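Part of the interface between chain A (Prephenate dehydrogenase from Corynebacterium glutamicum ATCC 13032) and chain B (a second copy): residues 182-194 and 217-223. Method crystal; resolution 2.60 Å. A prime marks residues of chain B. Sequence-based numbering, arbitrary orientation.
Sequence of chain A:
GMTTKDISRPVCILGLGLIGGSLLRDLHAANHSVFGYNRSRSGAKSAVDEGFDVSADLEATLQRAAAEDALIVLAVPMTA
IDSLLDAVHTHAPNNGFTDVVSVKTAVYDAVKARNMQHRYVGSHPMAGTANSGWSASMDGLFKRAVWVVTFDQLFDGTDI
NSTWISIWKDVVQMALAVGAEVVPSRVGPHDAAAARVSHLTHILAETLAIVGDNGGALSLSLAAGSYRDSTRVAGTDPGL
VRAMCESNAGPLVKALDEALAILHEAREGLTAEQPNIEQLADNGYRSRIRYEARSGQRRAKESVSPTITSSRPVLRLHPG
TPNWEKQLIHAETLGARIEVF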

ATOM      1  N   VAL A 182      -7.114  19.400 -13.739  1.00 33.28           N
ATOM      2  CA  VAL A 182      -5.878  20.166 -13.834  1.00 32.26           C
ATOM      3  C   VAL A 182      -5.612  20.903 -12.540  1.00 31.50           C
ATOM      4  O   VAL A 182      -6.400  21.735 -12.137  1.00 31.53           O
ATOM      5  CB  VAL A 182      -5.902  21.188 -14.973  1.00 32.41           C
ATOM      6  CG1 VAL A 182      -4.568  21.929 -15.026  1.00 30.34           C
ATOM      7  CG2 VAL A 182      -6.204  20.506 -16.313  1.00 32.74           C
ATOM      8  N   VAL A 183      -4.494  20.584 -11.898  1.00 31.33           N
ATOM      9  CA  VAL A 183      -4.053  21.262 -10.686  1.00 30.96           C
ATOM     10  C   VAL A 183      -2.828  22.079 -11.053  1.00 31.63           C
ATOM     11  O   VAL A 183      -1.844  21.527 -11.529  1.00 32.46           O
ATOM     12  CB  VAL A 183      -3.634  20.262  -9.599  1.00 29.96           C
ATOM     13  CG1 VAL A 183      -3.080  20.989  -8.392  1.00 29.72           C
ATOM     14  CG2 VAL A 183      -4.797  19.415  -9.207  1.00 29.84           C
ATOM     15  N   PRO A 184      -2.872  23.394 -10.839  1.00 31.63           N
ATOM     16  CA  PRO A 184      -1.704  24.179 -11.168  1.00 31.74           C
ATOM     17  C   PRO A 184      -0.696  24.157 -10.027  1.00 32.41           C
ATOM     18  O   PRO A 184      -1.090  24.158  -8.862  1.00 31.89           O
ATOM     19  CB  PRO A 184      -2.281  25.573 -11.340  1.00 31.43           C
ATOM     20  CG  PRO A 184      -3.388  25.618 -10.361  1.00 31.15           C
ATOM     21  CD  PRO A 184      -3.940  24.224 -10.265  1.00 31.72           C
ATOM     22  N   SER A 185       0.592  24.128 -10.363  1.00 33.13           N
ATOM     23  CA  SER A 185       1.646  24.182  -9.351  1.00 33.68           C
ATOM     24  C   SER A 185       2.955  24.682  -9.928  1.00 33.65           C
ATOM     25  O   SER A 185       3.273  24.402 -11.064  1.00 35.05           O
ATOM     26  CB  SER A 185       1.867  22.793  -8.731  1.00 33.73           C
ATOM     27  OG  SER A 185       2.972  22.796  -7.838  1.00 34.18           O
ATOM     28  N   ARG A 186       3.721  25.424  -9.143  1.00 33.78           N
ATOM     29  CA  ARG A 186       5.077  25.774  -9.554  1.00 34.10           C
ATOM     30  C   ARG A 186       5.950  24.553  -9.295  1.00 33.98           C
ATOM     31  O   ARG A 186       5.503  23.580  -8.655  1.00 34.21           O
ATOM     32  CB  ARG A 186       5.586  27.001  -8.805  1.00 34.13           C
ATOM     33  CG  ARG A 186       4.905  28.275  -9.256  1.00 34.97           C
ATOM     34  CD  ARG A 186       5.090  29.417  -8.278  1.00 35.87           C
ATOM     35  NE  ARG A 186       4.537  29.111  -6.958  1.00 38.10           N
ATOM     36  CZ  ARG A 186       4.449  29.983  -5.957  1.00 35.54           C
ATOM     37  NH1 ARG A 186       4.856  31.232  -6.111  1.00 36.96           N
ATOM     38  NH2 ARG A 186       3.937  29.605  -4.799  1.00 36.39           N
ATOM     39  N   VAL A 187       7.188  24.603  -9.777  1.00 33.38           N
ATOM     40  CA  VAL A 187       8.081  23.435  -9.711  1.00 32.98           C
ATOM     41  C   VAL A 187       8.505  22.999  -8.299  1.00 32.98           C
ATOM     42  O   VAL A 187       8.642  21.812  -8.047  1.00 32.53           O
ATOM     43  CB  VAL A 187       9.348  23.634 -10.570  1.00 32.58           C
ATOM     44  CG1 VAL A 187       8.966  23.783 -12.028  1.00 30.26           C
ATOM     45  CG2 VAL A 187      10.157  24.821 -10.067  1.00 29.96           C
ATOM     46  N   GLY A 188       8.710  23.952  -7.396  1.00 33.49           N
ATOM     47  CA  GLY A 188       9.162  23.652  -6.038  1.00 34.06           C
ATOM     48  C   GLY A 188       8.106  22.981  -5.179  1.00 35.07           C
ATOM     49  O   GLY A 188       8.368  21.940  -4.570  1.00 34.96           O
ATOM     50  N   PRO A 189       6.911  23.591  -5.100  1.00 35.43           N
ATOM     51  CA  PRO A 189       5.782  23.012  -4.386  1.00 35.41           C
ATOM     52  C   PRO A 189       5.408  21.629  -4.911  1.00 35.56           C
ATOM     53  O   PRO A 189       5.030  20.755  -4.127  1.00 36.84           O
ATOM     54  CB  PRO A 189       4.662  24.013  -4.656  1.00 35.45           C
ATOM     55  CG  PRO A 189       5.378  25.304  -4.796  1.00 35.79           C
ATOM     56  CD  PRO A 189       6.612  24.959  -5.556  1.00 35.29           C
ATOM     57  N   HIS A 190       5.522  21.431  -6.219  1.00 35.24           N
ATOM     58  CA  HIS A 190       5.229  20.133  -6.830  1.00 34.92           C
ATOM     59  C   HIS A 190       6.224  19.043  -6.438  1.00 34.84           C
ATOM     60  O   HIS A 190       5.830  17.945  -6.048  1.00 35.07           O
ATOM     61  CB  HIS A 190       5.224  20.243  -8.353  1.00 34.44           C
ATOM     62  CG  HIS A 190       5.144  18.923  -9.046  1.00 32.02           C
ATOM     63  ND1 HIS A 190       6.259  18.148  -9.296  1.00 31.41           N
ATOM     64  CD2 HIS A 190       4.086  18.235  -9.538  1.00 31.24           C
ATOM     65  CE1 HIS A 190       5.888  17.043  -9.921  1.00 32.84           C
ATOM     66  NE2 HIS A 190       4.576  17.070 -10.081  1.00 31.89           N
ATOM     67  N   ASP A 191       7.510  19.329  -6.592  1.00 34.74           N
ATOM     68  CA  ASP A 191       8.542  18.347  -6.266  1.00 34.73           C
ATOM     69  C   ASP A 191       8.505  18.030  -4.765  1.00 34.67           C
ATOM     70  O   ASP A 191       8.757  16.897  -4.363  1.00 34.44           O
ATOM     71  CB  ASP A 191       9.933  18.837  -6.682  1.00 34.48           C
ATOM     72  CG  ASP A 191      10.122  18.902  -8.199  1.00 35.13           C
ATOM     73  OD1 ASP A 191       9.251  18.423  -8.965  1.00 34.05           O
ATOM     74  OD2 ASP A 191      11.169  19.440  -8.622  1.00 35.69           O
ATOM     75  N   ALA A 192       8.189  19.037  -3.957  1.00 34.36           N
ATOM     76  CA  ALA A 192       8.014  18.869  -2.523  1.00 34.69           C
ATOM     77  C   ALA A 192       6.882  17.877  -2.273  1.00 36.51           C
ATOM     78  O   ALA A 192       6.990  17.005  -1.409  1.00 37.34           O
ATOM     79  CB  ALA A 192       7.693  20.198  -1.867  1.00 33.49           C
ATOM     80  N   ALA A 193       5.802  18.004  -3.037  1.00 36.97           N
ATOM     81  CA  ALA A 193       4.665  17.103  -2.893  1.00 37.31           C
ATOM     82  C   ALA A 193       5.003  15.696  -3.379  1.00 37.54           C
ATOM     83  O   ALA A 193       4.785  14.726  -2.658  1.00 39.11           O
ATOM     84  CB  ALA A 193       3.463  17.642  -3.642  1.00 37.18           C
ATOM     85  N   ALA A 194       5.539  15.588  -4.591  1.00 36.71           N
ATOM     86  CA  ALA A 194       5.851  14.283  -5.175  1.00 35.98           C
ATOM     87  C   ALA A 194       6.881  13.539  -4.347  1.00 36.18           C
ATOM     88  O   ALA A 194       6.870  12.316  -4.315  1.00 36.65           O
ATOM     89  CB  ALA A 194       6.355  14.439  -6.589  1.00 36.08           C
TER
ATOM     90  N   ALA B 217      -2.374  20.671   1.813  1.00 31.28           N
ATOM     91  CA  ALA B 217      -3.380  20.460   0.775  1.00 30.94           C
ATOM     92  C   ALA B 217      -2.814  19.913  -0.552  1.00 30.70           C
ATOM     93  O   ALA B 217      -3.324  18.931  -1.085  1.00 30.88           O
ATOM     94  CB  ALA B 217      -4.166  21.747   0.534  1.00 29.65           C
ATOM     95  N   LEU B 218      -1.762  20.524  -1.078  1.00 30.51           N
ATOM     96  CA  LEU B 218      -1.255  20.110  -2.384  1.00 30.63           C
ATOM     97  C   LEU B 218      -0.770  18.667  -2.385  1.00 31.22           C
ATOM     98  O   LEU B 218      -1.105  17.915  -3.304  1.00 31.62           O
ATOM     99  CB  LEU B 218      -0.132  21.023  -2.876  1.00 30.06           C
ATOM    100  CG  LEU B 218       0.319  20.733  -4.311  1.00 29.39           C
ATOM    101  CD1 LEU B 218      -0.763  21.123  -5.318  1.00 24.89           C
ATOM    102  CD2 LEU B 218       1.632  21.449  -4.610  1.00 28.19           C
ATOM    103  N   SER B 219       0.010  18.287  -1.371  1.00 31.12           N
ATOM    104  CA  SER B 219       0.541  16.924  -1.287  1.00 31.20           C
ATOM    105  C   SER B 219      -0.577  15.897  -1.336  1.00 30.82           C
ATOM    106  O   SER B 219      -0.543  14.979  -2.151  1.00 30.98           O
ATOM    107  CB  SER B 219       1.362  16.719  -0.013  1.00 31.20           C
ATOM    108  OG  SER B 219       2.559  17.463  -0.057  1.00 33.59           O
ATOM    109  N   LEU B 220      -1.570  16.065  -0.473  1.00 30.40           N
ATOM    110  CA  LEU B 220      -2.694  15.137  -0.425  1.00 30.91           C
ATOM    111  C   LEU B 220      -3.471  15.108  -1.745  1.00 30.76           C
ATOM    112  O   LEU B 220      -3.970  14.068  -2.165  1.00 31.46           O
ATOM    113  CB  LEU B 220      -3.633  15.491   0.732  1.00 30.88           C
ATOM    114  CG  LEU B 220      -3.012  15.425   2.129  1.00 31.07           C
ATOM    115  CD1 LEU B 220      -4.025  15.793   3.184  1.00 30.97           C
ATOM    116  CD2 LEU B 220      -2.432  14.054   2.404  1.00 32.76           C
ATOM    117  N   SER B 221      -3.555  16.251  -2.408  1.00 30.56           N
ATOM    118  CA  SER B 221      -4.278  16.353  -3.662  1.00 30.12           C
ATOM    119  C   SER B 221      -3.545  15.631  -4.797  1.00 29.58           C
ATOM    120  O   SER B 221      -4.175  15.058  -5.686  1.00 29.83           O
ATOM    121  CB  SER B 221      -4.498  17.825  -3.993  1.00 30.12           C
ATOM    122  OG  SER B 221      -5.224  17.971  -5.191  1.00 34.44           O
ATOM    123  N   LEU B 222      -2.217  15.649  -4.750  1.00 29.57           N
ATOM    124  CA  LEU B 222      -1.371  14.999  -5.758  1.00 30.07           C
ATOM    125  C   LEU B 222      -1.090  13.507  -5.499  1.00 31.02           C
ATOM    126  O   LEU B 222      -0.547  12.812  -6.375  1.00 31.86           O
ATOM    127  CB  LEU B 222      -0.021  15.736  -5.873  1.00 29.92           C
ATOM    128  CG  LEU B 222      -0.023  17.178  -6.389  1.00 28.56           C
ATOM    129  CD1 LEU B 222       1.395  17.589  -6.711  1.00 27.29           C
ATOM    130  CD2 LEU B 222      -0.897  17.345  -7.608  1.00 25.01           C
ATOM    131  N   ALA B 223      -1.431  13.026  -4.302  1.00 31.00           N
ATOM    132  CA  ALA B 223      -1.227  11.630  -3.944  1.00 30.68           C
ATOM    133  C   ALA B 223      -2.033  10.747  -4.877  1.00 29.95           C
ATOM    134  O   ALA B 223      -3.214  10.999  -5.087  1.00 29.97           O
ATOM    135  CB  ALA B 223      -1.651  11.392  -2.501  1.00 31.44           C
TER

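Helix 217-222 of chain B packs against a strand and a helix of chain A, its axis crossing that of helix 187-194 at 60° with a closest approach of 8.8 Å. No hydrogen bond joins the two stretches, so the contact rests on van der Waals packing and the burial of apolar surface. Ala217′ lies out of reach, and contact begins with Leu218′, whose branched end spans strand and helix: CD1 lies 3.9 Å from Val183 CG1, while CD2 approaches Pro189 O at 3.5 Å and Ser185 OG at 3.7 Å. That serine hydroxyl donates a hydrogen bond to Arg186 O (2.8 Å between OG and O), so its polarity is met within its own chain. At Ser219′ the backbones come close, its CA only 4.4 Å from that of Ala193; the methyl side chain of Ala193 suits so tight a passage, with its CB 3.7 Å from Ser219′ OG. Leu220′ points away. Ser221′ turns back toward chain A, but its OG, 4.3 Å from Val183 CG2, finds its hydrogen bond elsewhere in the structure. One helical turn after Leu218′, Leu222′ repeats the apolar theme: CD1 sits 3.7 Å from Ala193 CB and 4.0 Å from His190 CD2, and CD2 lies 4.3 Å from Val183 CG1. Ala223′ then leaves the helix, making no contact.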